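Local coordinates for protein acetyl-CoA acetyltransferase (Mycobacterium smegmatis, PDB 4EGV) that probably acts as an acyltransferase and is a monomeric thiolase-like protein of the thiolase superfamily, at residues A[201-205]-A[312-316]; A[306-310]-A[410-414]. All coordinates share one frame; numbering follows the deposited sequence.

From the N terminus the chain first builds strands up to 136-143, then reaches helix 191-206, whose last turns hold 201-205. After strand 294-303 it enters one long loop containing both 306-310 and 312-316, and beyond helix 317-330 it reaches the hairpin turn 410-414. Interaction 1 closes a loop of 106 residues and interaction 2 one of 99; because 306-310 falls inside the first loop and 410-414 beyond it, the two cross rather than nest. The loop before helix 317-330 is thereby tied to helix 191-206 and to the strand 402-409/414-421 hairpin. The contacts also touch each other, I313 CG2 lying 3.9 Å from L307 CD1.

Interaction 1 of 2, residues A[201-205]-A[312-316]; sequences ARRAR and DIGAS
R205 reaches from its helix to the loop 312-316, where it meets D312, G314 and A315. Its CB points toward the loop, CG stands anti to the backbone N (chi1 -167°), and a bend at chi3 (68°) turns the guanidinium toward G314 O and D312 OD2. CD touches first, 3.4 Å from D312 OD2. At the tip, NH1 forms a weak hydrogen bond to G314 O (3.4 Å), which lies at the guanidinium edge, and a salt bridge to D312 OD2 (3.4 Å), its hydrogen bond weak; the guanidinium and carboxylate planes are nearly perpendicular (88°). A315 CB packs beside NH1, and NH2 has a long, weak ion pair with D355.

D312 has a second task: OD1 accepts from G314 N in an Asx turn, within the type I turn 312-315. Glycine suits position 314 because the helix backbone lies directly against it: its CA is 4.0 Å from that of R202. A201, small enough for such close approach, sets CB 3.4 Å from G314 N and 3.9 Å from I313 CG2.

The loop leads into helix 317-330; R202 binds D355 of helix 348-357, and R203 salt-bridges D500 and hydrogen-bonds Y460 of strand 453-463.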
ATOM      1  N   ALA A 201      -6.746  14.353  -9.896  1.00 40.16           N
ATOM      2  CA  ALA A 201      -8.190  14.298  -9.626  1.00 41.18           C
ATOM      3  C   ALA A 201      -8.585  14.786  -8.207  1.00 41.88           C
ATOM      4  O   ALA A 201      -9.662  15.360  -8.023  1.00 41.83           O
ATOM      5  CB  ALA A 201      -8.741  12.924  -9.921  1.00 40.36           C
ATOM      6  N   ARG A 202      -7.713  14.559  -7.226  1.00 42.59           N
ATOM      7  CA  ARG A 202      -7.933  15.002  -5.859  1.00 43.56           C
ATOM      8  C   ARG A 202      -7.659  16.495  -5.764  1.00 44.57           C
ATOM      9  O   ARG A 202      -8.293  17.221  -4.997  1.00 44.59           O
ATOM     10  CB  ARG A 202      -7.025  14.235  -4.901  1.00 43.50           C
ATOM     11  CG  ARG A 202      -7.208  14.564  -3.452  1.00 42.52           C
ATOM     12  CD  ARG A 202      -6.254  13.841  -2.564  1.00 42.17           C
ATOM     13  NE  ARG A 202      -6.353  14.355  -1.208  1.00 42.60           N
ATOM     14  CZ  ARG A 202      -5.620  15.356  -0.718  1.00 42.53           C
ATOM     15  NH1 ARG A 202      -4.703  15.925  -1.477  1.00 41.00           N
ATOM     16  NH2 ARG A 202      -5.802  15.781   0.538  1.00 40.82           N
ATOM     17  N   ARG A 203      -6.708  16.952  -6.557  1.00 45.67           N
ATOM     18  CA  ARG A 203      -6.433  18.374  -6.633  1.00 46.97           C
ATOM     19  C   ARG A 203      -7.619  19.164  -7.187  1.00 47.81           C
ATOM     20  O   ARG A 203      -7.900  20.270  -6.718  1.00 47.52           O
ATOM     21  CB  ARG A 203      -5.178  18.654  -7.447  1.00 46.80           C
ATOM     22  CG  ARG A 203      -4.807  20.110  -7.414  1.00 47.00           C
ATOM     23  CD  ARG A 203      -3.576  20.456  -8.163  1.00 47.65           C
ATOM     24  NE  ARG A 203      -3.725  20.296  -9.603  1.00 48.38           N
ATOM     25  CZ  ARG A 203      -4.269  21.185 -10.420  1.00 47.59           C
ATOM     26  NH1 ARG A 203      -4.734  22.297  -9.941  1.00 48.31           N
ATOM     27  NH2 ARG A 203      -4.339  20.957 -11.717  1.00 47.67           N
ATOM     28  N   ALA A 204      -8.294  18.588  -8.184  1.00 49.18           N
ATOM     29  CA  ALA A 204      -9.544  19.124  -8.732  1.00 50.37           C
ATOM     30  C   ALA A 204     -10.620  19.292  -7.673  1.00 51.24           C
ATOM     31  O   ALA A 204     -11.054  20.400  -7.425  1.00 51.44           O
ATOM     32  CB  ALA A 204     -10.047  18.244  -9.851  1.00 50.30           C
ATOM     33  N   ARG A 205     -11.025  18.193  -7.036  1.00 52.24           N
ATOM     34  CA  ARG A 205     -12.038  18.236  -5.983  1.00 53.18           C
ATOM     35  C   ARG A 205     -11.746  19.242  -4.861  1.00 53.29           C
ATOM     36  O   ARG A 205     -12.651  19.919  -4.424  1.00 53.62           O
ATOM     37  CB  ARG A 205     -12.331  16.850  -5.406  1.00 53.29           C
ATOM     38  CG  ARG A 205     -13.594  16.839  -4.549  1.00 55.26           C
ATOM     39  CD  ARG A 205     -13.728  15.613  -3.691  1.00 57.79           C
ATOM     40  NE  ARG A 205     -12.731  15.520  -2.622  1.00 59.24           N
ATOM     41  CZ  ARG A 205     -11.699  14.683  -2.637  1.00 60.08           C
ATOM     42  NH1 ARG A 205     -11.504  13.881  -3.678  1.00 60.61           N
ATOM     43  NH2 ARG A 205     -10.852  14.657  -1.622  1.00 59.03           N
ATOM     44  N   ASP A 312     -15.532   8.916  -7.990  1.00 50.96           N
ATOM     45  CA  ASP A 312     -14.572   9.994  -7.920  1.00 51.22           C
ATOM     46  C   ASP A 312     -13.182   9.411  -8.123  1.00 50.25           C
ATOM     47  O   ASP A 312     -12.723   8.622  -7.322  1.00 50.19           O
ATOM     48  CB  ASP A 312     -14.659  10.663  -6.562  1.00 52.11           C
ATOM     49  CG  ASP A 312     -14.017  12.042  -6.544  1.00 54.83           C
ATOM     50  OD1 ASP A 312     -13.408  12.449  -7.570  1.00 55.63           O
ATOM     51  OD2 ASP A 312     -14.120  12.724  -5.492  1.00 57.77           O
ATOM     52  N   ILE A 313     -12.518   9.789  -9.204  1.00 49.08           N
ATOM     53  CA  ILE A 313     -11.168   9.303  -9.449  1.00 48.28           C
ATOM     54  C   ILE A 313     -10.213   9.778  -8.349  1.00 47.62           C
ATOM     55  O   ILE A 313      -9.273   9.066  -8.000  1.00 47.42           O
ATOM     56  CB  ILE A 313     -10.662   9.673 -10.876  1.00 48.20           C
ATOM     57  CG1 ILE A 313     -11.515   8.944 -11.917  1.00 48.29           C
ATOM     58  CG2 ILE A 313      -9.202   9.263 -11.077  1.00 47.74           C
ATOM     59  CD1 ILE A 313     -11.293   9.341 -13.378  1.00 47.35           C
ATOM     60  N   GLY A 314     -10.499  10.945  -7.781  1.00 46.72           N
ATOM     61  CA  GLY A 314      -9.680  11.539  -6.730  1.00 46.17           C
ATOM     62  C   GLY A 314      -9.855  11.003  -5.316  1.00 45.91           C
ATOM     63  O   GLY A 314      -9.228  11.496  -4.380  1.00 45.68           O
ATOM     64  N   ALA A 315     -10.708   9.997  -5.147  1.00 45.82           N
ATOM     65  CA  ALA A 315     -10.927   9.381  -3.845  1.00 45.68           C
ATOM     66  C   ALA A 315     -11.054   7.883  -3.969  1.00 45.60           C
ATOM     67  O   ALA A 315     -11.262   7.340  -5.037  1.00 45.01           O
ATOM     68  CB  ALA A 315     -12.157   9.973  -3.137  1.00 45.57           C
ATOM     69  N   SER A 316     -10.894   7.214  -2.842  1.00 46.01           N
ATOM     70  CA  SER A 316     -11.070   5.778  -2.762  1.00 45.89           C
ATOM     71  C   SER A 316     -11.853   5.483  -1.481  1.00 45.31           C
ATOM     72  O   SER A 316     -11.266   5.348  -0.427  1.00 44.98           O
ATOM     73  CB  SER A 316      -9.705   5.073  -2.799  1.00 45.71           C
ATOM     74  OG  SER A 316      -9.841   3.671  -2.690  1.00 46.72           O
TER

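Interaction 2 of 2, residues A[306-310]-A[410-414]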
ATOM      1  N   LYS A 306     -12.478  -0.976 -11.472  1.00 52.93           N
ATOM      2  CA  LYS A 306     -11.423  -0.413 -12.334  1.00 54.37           C
ATOM      3  C   LYS A 306     -11.478   1.072 -12.334  1.00 54.22           C
ATOM      4  O   LYS A 306     -12.517   1.662 -12.171  1.00 54.11           O
ATOM      5  CB  LYS A 306     -11.447  -0.893 -13.791  1.00 54.96           C
ATOM      6  CG  LYS A 306     -12.660  -1.645 -14.229  1.00 59.06           C
ATOM      7  CD  LYS A 306     -12.389  -2.385 -15.540  1.00 64.41           C
ATOM      8  CE  LYS A 306     -12.680  -3.877 -15.354  1.00 66.62           C
ATOM      9  NZ  LYS A 306     -11.746  -4.722 -16.139  1.00 66.40           N
ATOM     10  N   LEU A 307     -10.322   1.648 -12.584  1.00 54.55           N
ATOM     11  CA  LEU A 307     -10.108   3.054 -12.506  1.00 54.58           C
ATOM     12  C   LEU A 307     -11.146   3.877 -13.228  1.00 54.78           C
ATOM     13  O   LEU A 307     -11.646   4.753 -12.701  1.00 55.31           O
ATOM     14  CB  LEU A 307      -8.691   3.402 -12.926  1.00 54.36           C
ATOM     15  CG  LEU A 307      -8.343   4.868 -12.948  1.00 53.92           C
ATOM     16  CD1 LEU A 307      -8.565   5.448 -11.620  1.00 53.98           C
ATOM     17  CD2 LEU A 307      -6.926   5.025 -13.367  1.00 54.19           C
ATOM     18  N   LEU A 308     -11.544   3.626 -14.417  1.00 54.52           N
ATOM     19  CA  LEU A 308     -12.490   4.573 -15.002  1.00 54.27           C
ATOM     20  C   LEU A 308     -13.985   4.461 -14.596  1.00 53.99           C
ATOM     21  O   LEU A 308     -14.819   5.228 -15.066  1.00 53.78           O
ATOM     22  CB  LEU A 308     -12.373   4.387 -16.477  1.00 54.40           C
ATOM     23  CG  LEU A 308     -11.391   5.140 -17.361  1.00 54.57           C
ATOM     24  CD1 LEU A 308     -10.793   6.421 -16.861  1.00 54.14           C
ATOM     25  CD2 LEU A 308     -10.524   4.263 -18.239  1.00 54.79           C
ATOM     26  N   GLU A 309     -14.315   3.479 -13.765  1.00 53.69           N
ATOM     27  CA  GLU A 309     -15.686   3.244 -13.316  1.00 53.29           C
ATOM     28  C   GLU A 309     -15.983   4.002 -12.015  1.00 52.33           C
ATOM     29  O   GLU A 309     -17.139   4.218 -11.671  1.00 51.91           O
ATOM     30  CB  GLU A 309     -15.924   1.736 -13.115  1.00 53.76           C
ATOM     31  CG  GLU A 309     -16.161   0.906 -14.401  1.00 56.85           C
ATOM     32  CD  GLU A 309     -16.137  -0.645 -14.187  1.00 61.22           C
ATOM     33  OE1 GLU A 309     -16.018  -1.151 -13.026  1.00 62.51           O
ATOM     34  OE2 GLU A 309     -16.245  -1.369 -15.213  1.00 62.35           O
ATOM     35  N   ARG A 310     -14.926   4.404 -11.307  1.00 51.61           N
ATOM     36  CA  ARG A 310     -15.011   5.012  -9.962  1.00 50.74           C
ATOM     37  C   ARG A 310     -15.744   6.338  -9.953  1.00 50.60           C
ATOM     38  O   ARG A 310     -15.495   7.189 -10.808  1.00 50.59           O
ATOM     39  CB  ARG A 310     -13.618   5.191  -9.331  1.00 50.26           C
ATOM     40  CG  ARG A 310     -12.894   3.921  -9.127  1.00 48.70           C
ATOM     41  CD  ARG A 310     -11.532   4.093  -8.540  1.00 45.26           C
ATOM     42  NE  ARG A 310     -10.830   2.820  -8.664  1.00 41.84           N
ATOM     43  CZ  ARG A 310      -9.554   2.607  -8.399  1.00 39.54           C
ATOM     44  NH1 ARG A 310      -8.773   3.583  -7.941  1.00 37.23           N
ATOM     45  NH2 ARG A 310      -9.083   1.394  -8.592  1.00 38.37           N
ATOM     46  N   GLY A 410      -2.551  -1.940  -5.574  1.00 32.32           N
ATOM     47  CA  GLY A 410      -2.706  -1.693  -7.005  1.00 33.79           C
ATOM     48  C   GLY A 410      -2.695  -0.269  -7.460  1.00 34.71           C
ATOM     49  O   GLY A 410      -1.804   0.425  -7.179  1.00 34.65           O
ATOM     50  N   ILE A 411      -3.719   0.169  -8.144  1.00 35.75           N
ATOM     51  CA  ILE A 411      -3.917   1.590  -8.385  1.00 37.07           C
ATOM     52  C   ILE A 411      -4.916   2.160  -7.401  1.00 36.84           C
ATOM     53  O   ILE A 411      -5.986   2.481  -7.799  1.00 37.03           O
ATOM     54  CB  ILE A 411      -4.451   1.860  -9.817  1.00 37.52           C
ATOM     55  CG1 ILE A 411      -3.591   1.160 -10.857  1.00 38.39           C
ATOM     56  CG2 ILE A 411      -4.475   3.316 -10.127  1.00 37.02           C
ATOM     57  CD1 ILE A 411      -2.110   1.510 -10.809  1.00 38.69           C
ATOM     58  N   ALA A 412      -4.556   2.282  -6.129  1.00 36.69           N
ATOM     59  CA  ALA A 412      -5.535   2.360  -5.017  1.00 36.66           C
ATOM     60  C   ALA A 412      -6.654   1.320  -5.130  1.00 36.46           C
ATOM     61  O   ALA A 412      -7.764   1.604  -4.721  1.00 36.78           O
ATOM     62  CB  ALA A 412      -6.117   3.759  -4.875  1.00 36.35           C
ATOM     63  N   SER A 413      -6.359   0.139  -5.697  1.00 36.06           N
ATOM     64  CA  SER A 413      -7.392  -0.869  -6.044  1.00 35.61           C
ATOM     65  C   SER A 413      -7.792  -1.691  -4.830  1.00 34.63           C
ATOM     66  O   SER A 413      -8.893  -2.151  -4.733  1.00 34.26           O
ATOM     67  CB  SER A 413      -6.934  -1.831  -7.159  1.00 35.90           C
ATOM     68  OG  SER A 413      -6.538  -1.170  -8.316  1.00 36.28           O
ATOM     69  N   LYS A 414      -6.848  -1.879  -3.923  1.00 33.74           N
ATOM     70  CA  LYS A 414      -6.974  -2.802  -2.821  1.00 32.59           C
ATOM     71  C   LYS A 414      -6.398  -2.196  -1.541  1.00 31.63           C
ATOM     72  O   LYS A 414      -5.341  -1.566  -1.551  1.00 31.27           O
ATOM     73  CB  LYS A 414      -6.251  -4.108  -3.146  1.00 32.56           C
ATOM     74  CG  LYS A 414      -7.088  -5.139  -3.814  1.00 33.76           C
ATOM     75  CD  LYS A 414      -6.188  -6.192  -4.397  1.00 36.83           C
ATOM     76  CE  LYS A 414      -6.965  -7.294  -5.131  1.00 37.86           C
ATOM     77  NZ  LYS A 414      -6.185  -8.588  -5.166  1.00 36.17           N
TER
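R310 reaches the turn 410-414 and grips the carbonyl oxygen of I411. Its CG is anti to the carbonyl carbon (chi1 -62°), and from there the chain runs extended to NE, so the guanidinium is delivered at nearly the full length of the side chain. NH1 donates to I411 O at 3.0 Å, with the oxygen in the guanidinium plane and the donor almost in line with the C=O (162°). A second, weak hydrogen bond from NH2 reaches the same oxygen at 3.4 Å, making this a forked grip on one acceptor. Arginine suits this place: it is long, flat and has several donors, and NE can meanwhile donate to P305 O, which should limit rotation of the group.

S413 OG lies near the guanidinium edge, 3.6 Å from NH2. Its rotamer, with OG beside its own backbone N, lets it accept from I411 N at 3.1 Å and brace the turn internally. A412 brings CB to 4.1 Å from NH1, a small methyl near that nitrogen.

The turn joins the antiparallel neighbours 402-409 and 414-421, the last two strands of the thiolase-fold sheet in chain order; in classical thiolases the corresponding loop carries the CxG catalytic motif, though no such role is established here.

L307 lays its CA over one face of the R310 guanidinium, offset toward the rim. Its CA–CB bond points toward the turn and, with CG anti to the backbone N (chi1 177°), CD2 comes to 4.4 Å from I411 CG2, while the ethyl branch of I411 leads away. Both aliphatic chains also rest on L198 of helix 191-206, and Y195 of that helix hydrogen-bonds through OH to A412 N.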